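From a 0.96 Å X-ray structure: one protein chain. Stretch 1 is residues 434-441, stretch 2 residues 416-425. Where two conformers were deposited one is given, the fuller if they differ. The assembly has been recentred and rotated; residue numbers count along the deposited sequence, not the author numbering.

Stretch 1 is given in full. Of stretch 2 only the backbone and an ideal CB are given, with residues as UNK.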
ATOM      1  N   ALA A 434       3.040 -13.562 -15.906  1.00  6.85           N
ATOM      2  CA  ALA A 434       4.465 -13.429 -16.078  1.00  6.81           C
ATOM      3  C   ALA A 434       4.793 -11.952 -16.150  1.00  6.11           C
ATOM      4  O   ALA A 434       4.126 -11.190 -16.848  1.00  7.55           O
ATOM      5  CB  ALA A 434       4.966 -14.183 -17.351  1.00  8.63           C
ATOM      6  N   TYR A 435       5.858 -11.581 -15.421  1.00  5.58           N
ATOM      7  CA  TYR A 435       6.352 -10.212 -15.403  1.00  5.51           C
ATOM      8  C   TYR A 435       7.838 -10.231 -15.656  1.00  5.40           C
ATOM      9  O   TYR A 435       8.547 -11.082 -15.114  1.00  7.02           O
ATOM     10  CB  TYR A 435       6.094  -9.548 -14.002  1.00  6.17           C
ATOM     11  CG  TYR A 435       4.646  -9.629 -13.636  1.00  5.91           C
ATOM     12  CD1 TYR A 435       3.724  -8.719 -14.174  1.00  6.82           C
ATOM     13  CD2 TYR A 435       4.128 -10.671 -12.836  1.00  5.93           C
ATOM     14  CE1 TYR A 435       2.376  -8.824 -13.927  1.00  7.35           C
ATOM     15  CE2 TYR A 435       2.780 -10.804 -12.597  1.00  6.35           C
ATOM     16  CZ  TYR A 435       1.901  -9.902 -13.169  1.00  6.45           C
ATOM     17  OH  TYR A 435       0.523 -10.002 -13.012  1.00  7.63           O
ATOM     18  N   ALA A 436       8.345  -9.270 -16.445  1.00  5.65           N
ATOM     19  CA  ALA A 436       9.758  -9.255 -16.771  1.00  5.84           C
ATOM     20  C   ALA A 436      10.337  -7.850 -16.484  1.00  5.51           C
ATOM     21  O   ALA A 436       9.626  -6.844 -16.589  1.00  6.35           O
ATOM     22  CB  ALA A 436      10.006  -9.616 -18.238  1.00  7.29           C
ATOM     23  N   SER A 437      11.625  -7.861 -16.131  1.00  5.55           N
ATOM     24  CA  SER A 437      12.280  -6.597 -15.857  1.00  5.52           C
ATOM     25  C   SER A 437      13.781  -6.739 -16.117  1.00  5.55           C
ATOM     26  O   SER A 437      14.372  -7.824 -16.160  1.00  5.97           O
ATOM     27  CB  SER A 437      12.081  -6.180 -14.393  1.00  5.73           C
ATOM     28  OG  SER A 437      12.628  -7.173 -13.522  1.00  6.11           O
ATOM     29  N   ILE A 438      14.380  -5.552 -16.263  1.00  5.85           N
ATOM     30  CA  ILE A 438      15.838  -5.390 -16.373  1.00  6.35           C
ATOM     31  C   ILE A 438      16.264  -4.376 -15.304  1.00  6.13           C
ATOM     32  O   ILE A 438      15.453  -3.834 -14.557  1.00  6.48           O
ATOM     33  CB  ILE A 438      16.246  -4.971 -17.805  1.00  6.47           C
ATOM     34  CG1 ILE A 438      15.690  -3.588 -18.150  1.00  6.97           C
ATOM     35  CG2 ILE A 438      15.829  -6.066 -18.780  1.00  7.33           C
ATOM     36  CD1 ILE A 438      16.120  -3.084 -19.545  1.00  8.43           C
ATOM     37  N   VAL A 439      17.580  -4.094 -15.248  1.00  7.54           N
ATOM     38  CA  VAL A 439      18.140  -3.184 -14.276  1.00  7.36           C
ATOM     39  C   VAL A 439      18.524  -1.897 -14.997  1.00  7.47           C
ATOM     40  O   VAL A 439      19.408  -1.908 -15.873  1.00  7.99           O
ATOM     41  CB  VAL A 439      19.333  -3.787 -13.568  1.00  8.85           C
ATOM     42  CG1 VAL A 439      19.922  -2.807 -12.537  1.00 10.70           C
ATOM     43  CG2 VAL A 439      18.941  -5.127 -12.915  1.00 11.36           C
ATOM     44  N   GLY A 440      17.866  -0.794 -14.659  1.00  7.89           N
ATOM     45  CA  GLY A 440      18.162   0.461 -15.343  1.00  8.04           C
ATOM     46  C   GLY A 440      17.810   0.357 -16.797  1.00  7.64           C
ATOM     47  O   GLY A 440      16.668   0.006 -17.143  1.00  8.42           O
ATOM     48  N   GLU A 441      18.797   0.672 -17.635  1.00  7.48           N
ATOM     49  CA  GLU A 441      18.616   0.596 -19.066  1.00  7.92           C
ATOM     50  C   GLU A 441      19.305  -0.643 -19.676  1.00  7.86           C
ATOM     51  O   GLU A 441      19.444  -0.728 -20.920  1.00  9.56           O
ATOM     52  CB  GLU A 441      19.185   1.874 -19.766  1.00  8.87           C
ATOM     53  CG  GLU A 441      18.973   3.136 -18.951  1.00  9.54           C
ATOM     54  CD  GLU A 441      17.540   3.471 -18.559  1.00  8.85           C
ATOM     55  OE1 GLU A 441      16.595   3.169 -19.304  1.00  9.42           O
ATOM     56  OE2 GLU A 441      17.368   4.128 -17.493  1.00  9.91           O
ATOM     57  N   UNK A 416      17.255  -9.094  -6.182  1.00  7.14           N
ATOM     58  CA  UNK A 416      15.926  -8.489  -6.325  1.00  6.76           C
ATOM     59  C   UNK A 416      15.510  -8.436  -7.784  1.00  5.73           C
ATOM     60  O   UNK A 416      16.335  -8.466  -8.713  1.00  6.87           O
ATOM     61  CB  UNK A 416      15.906  -7.082  -5.724  1.00  6.76           C
ATOM     62  N   UNK A 417      14.198  -8.382  -7.983  1.00  5.73           N
ATOM     63  CA  UNK A 417      13.622  -8.140  -9.300  1.00  5.18           C
ATOM     64  C   UNK A 417      14.192  -6.838  -9.862  1.00  5.75           C
ATOM     65  O   UNK A 417      14.590  -5.920  -9.126  1.00  6.72           O
ATOM     66  CB  UNK A 417      12.095  -8.081  -9.228  1.00  5.18           C
ATOM     67  N   UNK A 418      14.284  -6.760 -11.202  1.00  5.85           N
ATOM     68  CA  UNK A 418      14.744  -5.528 -11.832  1.00  6.04           C
ATOM     69  C   UNK A 418      13.821  -4.362 -11.532  1.00  5.45           C
ATOM     70  O   UNK A 418      12.658  -4.520 -11.113  1.00  6.44           O
ATOM     71  CB  UNK A 418      14.862  -5.719 -13.345  1.00  6.04           C
ATOM     72  N   UNK A 419      14.350  -3.155 -11.806  1.00  5.98           N
ATOM     73  CA  UNK A 419      13.636  -1.910 -11.582  1.00  6.12           C
ATOM     74  C   UNK A 419      13.056  -1.288 -12.837  1.00  5.62           C
ATOM     75  O   UNK A 419      12.443  -0.211 -12.744  1.00  5.99           O
ATOM     76  CB  UNK A 419      14.572  -0.902 -10.912  1.00  6.12           C
ATOM     77  N   UNK A 420      13.208  -1.925 -14.002  1.00  5.74           N
ATOM     78  CA  UNK A 420      12.613  -1.430 -15.240  1.00  5.96           C
ATOM     79  C   UNK A 420      11.774  -2.562 -15.834  1.00  5.52           C
ATOM     80  O   UNK A 420      12.312  -3.617 -16.228  1.00  6.49           O
ATOM     81  CB  UNK A 420      13.682  -0.952 -16.225  1.00  5.96           C
ATOM     82  N   UNK A 421      10.447  -2.354 -15.864  1.00  5.89           N
ATOM     83  CA  UNK A 421       9.546  -3.295 -16.486  1.00  5.61           C
ATOM     84  C   UNK A 421       9.754  -3.348 -17.991  1.00  5.98           C
ATOM     85  O   UNK A 421       9.996  -2.280 -18.612  1.00  6.77           O
ATOM     86  CB  UNK A 421       8.096  -2.930 -16.163  1.00  5.61           C
ATOM     87  N   UNK A 422       9.670  -4.541 -18.598  1.00  6.11           N
ATOM     88  CA  UNK A 422       9.747  -4.690 -20.029  1.00  6.32           C
ATOM     89  C   UNK A 422       8.574  -5.545 -20.505  1.00  6.85           C
ATOM     90  O   UNK A 422       7.949  -6.322 -19.711  1.00  7.32           O
ATOM     91  CB  UNK A 422      11.085  -5.307 -20.441  1.00  6.32           C
ATOM     92  N   UNK A 423       8.296  -5.486 -21.813  1.00  6.83           N
ATOM     93  CA  UNK A 423       7.150  -6.190 -22.361  1.00  7.16           C
ATOM     94  C   UNK A 423       7.269  -7.715 -22.161  1.00  7.03           C
ATOM     95  O   UNK A 423       8.283  -8.329 -22.534  1.00  7.61           O
ATOM     96  CB  UNK A 423       7.004  -5.861 -23.848  1.00  7.16           C
ATOM     97  N   UNK A 424       6.180  -8.315 -21.643  1.00  7.51           N
ATOM     98  CA  UNK A 424       6.187  -9.747 -21.333  1.00  7.34           C
ATOM     99  C   UNK A 424       4.723 -10.198 -21.397  1.00  7.49           C
ATOM    100  O   UNK A 424       3.924  -9.804 -20.541  1.00  9.17           O
ATOM    101  CB  UNK A 424       6.815 -10.037 -19.969  1.00  7.34           C
ATOM    102  N   UNK A 425       4.380 -10.969 -22.422  1.00  8.86           N
ATOM    103  CA  UNK A 425       3.005 -11.364 -22.693  1.00  8.99           C
ATOM    104  C   UNK A 425       2.858 -12.861 -22.514  1.00  8.83           C
ATOM    105  O   UNK A 425       3.725 -13.600 -22.954  1.00 11.94           O
ATOM    106  CB  UNK A 425       2.583 -10.947 -24.103  1.00  8.99           C
TER

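Position 416 lies where nothing of stretch 1 comes within 5.5 Å of the ideal CB, so stretch 1 imposes no choice; the deposited residue is K416.

At 417 the CB points sideways, 4.4 Å from S437 OG. A long side chain could turn along the strand and cover S437, and an aromatic or a large aliphatic would suit. The residue is F417. Its ring lies with one face over S437, whose CB sits 3.9 Å from the ring centroid in a CH-pi contact, while Y435 O approaches the edge, 3.7 Å from F417 CZ.

Position 418 is the strictest. An ideal CB would point toward stretch 1 and fall 2.3 Å from I438 O and 2.7 Å from S437 OG, both clashes, although phi/psi of -62/165 would be open to any residue. Only glycine fits this backbone. G418 brings its CA within 3.3 Å of I438 O, and its N gives a weak hydrogen bond to S437 OG (2.9 Å).

At 419 the CB points away, yet G440 N is 5.0 Å from it, a donor in want of an acceptor. A short side chain ending in a carbonyl or carboxylate, Asp or Asn, would reach it. D419, with chi1 p, does so: G440 N donates to D419 OD1 at 2.8 Å, nearly straight at 173°.

Position 420 pairs with I438: N of 420 donates to I438 O (3.0 Å) and I438 N to O of 420 (2.8 Å). The CB is tight against G440 O, 3.3 Å away, and shares a sheet face with I438. A small hydroxyl residue, Ser or Thr, could turn that proximity into a bond. T420 OG1 donates to G440 O at 2.7 Å, and T420 CB meets I438 CG1 at 3.8 Å.

Position 421 faces the same side as S437, with A436 O 4.2 Å from its CB; many small or polar residues would serve. S421 OG hydrogen-bonds water 1 at 2.6 Å, and that water donates weakly to A436 O (3.3 Å).

At 422 the CB shares a face with A436 and I438, inviting a branched aliphatic. V422 divides its methyls: CG2 lies 3.7 Å from A436 CB, CG1 4.0 Å from I438 CG1.

Position 423 points away and is free; K423 NZ instead forms a salt bridge with OE2 of 425 (2.9 Å).

At 424 the CB points toward stretch 1, 3.7 Å from A436 CB, so a compact apolar side chain suits. C424 also places SG 3.7 Å from A434 CB.

Position 425 points away again; E425 takes the other half of the salt bridge.

Stretch 2, residues 416-425: KFGDTSVKCE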
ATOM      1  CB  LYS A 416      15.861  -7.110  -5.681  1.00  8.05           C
ATOM      2  CG  LYS A 416      16.819  -6.119  -6.267  1.00  8.75           C
ATOM      3  CD  LYS A 416      16.770  -4.761  -5.464  1.00 11.65           C
ATOM      4  CE  LYS A 416      17.622  -3.722  -6.031  1.00 17.83           C
ATOM      5  NZ  LYS A 416      17.648  -2.479  -5.217  0.50 21.15           N
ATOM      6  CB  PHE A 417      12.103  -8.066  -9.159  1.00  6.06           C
ATOM      7  CG  PHE A 417      11.328  -8.191 -10.439  1.00  5.19           C
ATOM      8  CD1 PHE A 417      11.415  -9.358 -11.222  1.00  5.67           C
ATOM      9  CD2 PHE A 417      10.427  -7.203 -10.847  1.00  5.59           C
ATOM     10  CE1 PHE A 417      10.633  -9.491 -12.377  1.00  6.02           C
ATOM     11  CE2 PHE A 417       9.648  -7.337 -11.979  1.00  5.84           C
ATOM     12  CZ  PHE A 417       9.742  -8.496 -12.761  1.00  5.86           C
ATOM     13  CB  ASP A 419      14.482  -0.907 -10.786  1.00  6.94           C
ATOM     14  CG  ASP A 419      15.738  -0.504 -11.504  1.00  7.82           C
ATOM     15  OD1 ASP A 419      16.053  -1.048 -12.573  1.00  8.14           O
ATOM     16  OD2 ASP A 419      16.410   0.448 -10.997  1.00 10.99           O
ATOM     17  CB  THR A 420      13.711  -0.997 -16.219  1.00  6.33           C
ATOM     18  OG1 THR A 420      14.400   0.100 -15.631  1.00  6.96           O
ATOM     19  CG2 THR A 420      13.111  -0.560 -17.567  1.00  7.23           C
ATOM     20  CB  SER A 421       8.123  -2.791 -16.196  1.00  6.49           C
ATOM     21  OG  SER A 421       7.125  -3.575 -16.851  1.00  7.01           O
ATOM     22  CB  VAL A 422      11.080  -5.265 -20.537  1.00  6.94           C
ATOM     23  CG1 VAL A 422      12.219  -4.433 -20.020  1.00  7.69           C
ATOM     24  CG2 VAL A 422      11.254  -6.730 -20.150  1.00  7.72           C
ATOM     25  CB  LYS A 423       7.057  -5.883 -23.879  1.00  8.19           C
ATOM     26  CG  LYS A 423       5.838  -6.507 -24.541  1.00 10.06           C
ATOM     27  CD  LYS A 423       5.744  -6.027 -26.014  1.00 11.31           C
ATOM     28  CE  LYS A 423       4.436  -6.526 -26.676  1.00 13.05           C
ATOM     29  NZ  LYS A 423       3.216  -5.978 -25.955  1.00 15.49           N
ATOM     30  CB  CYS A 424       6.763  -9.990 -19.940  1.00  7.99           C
ATOM     31  SG  CYS A 424       6.722 -11.692 -19.398  1.00  8.51           S
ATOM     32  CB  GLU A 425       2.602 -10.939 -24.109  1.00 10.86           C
ATOM     33  CG  GLU A 425       2.820  -9.447 -24.443  1.00 12.38           C
ATOM     34  CD  GLU A 425       2.065  -8.494 -23.580  1.00 14.09           C
ATOM     35  OE1 GLU A 425       1.039  -8.865 -22.970  1.00 15.06           O
ATOM     36  OE2 GLU A 425       2.487  -7.306 -23.499  1.00 16.46           O
TER
HETATM   37  O   HOH W   1       6.750  -5.678 -15.335  1.00 20.04           O
HETATM   38  O   HOH W   2       6.477  -7.307 -17.551  1.00  6.88           O
HETATM   39  O   HOH W   3       4.026  -8.658 -18.042  1.00  8.88           O
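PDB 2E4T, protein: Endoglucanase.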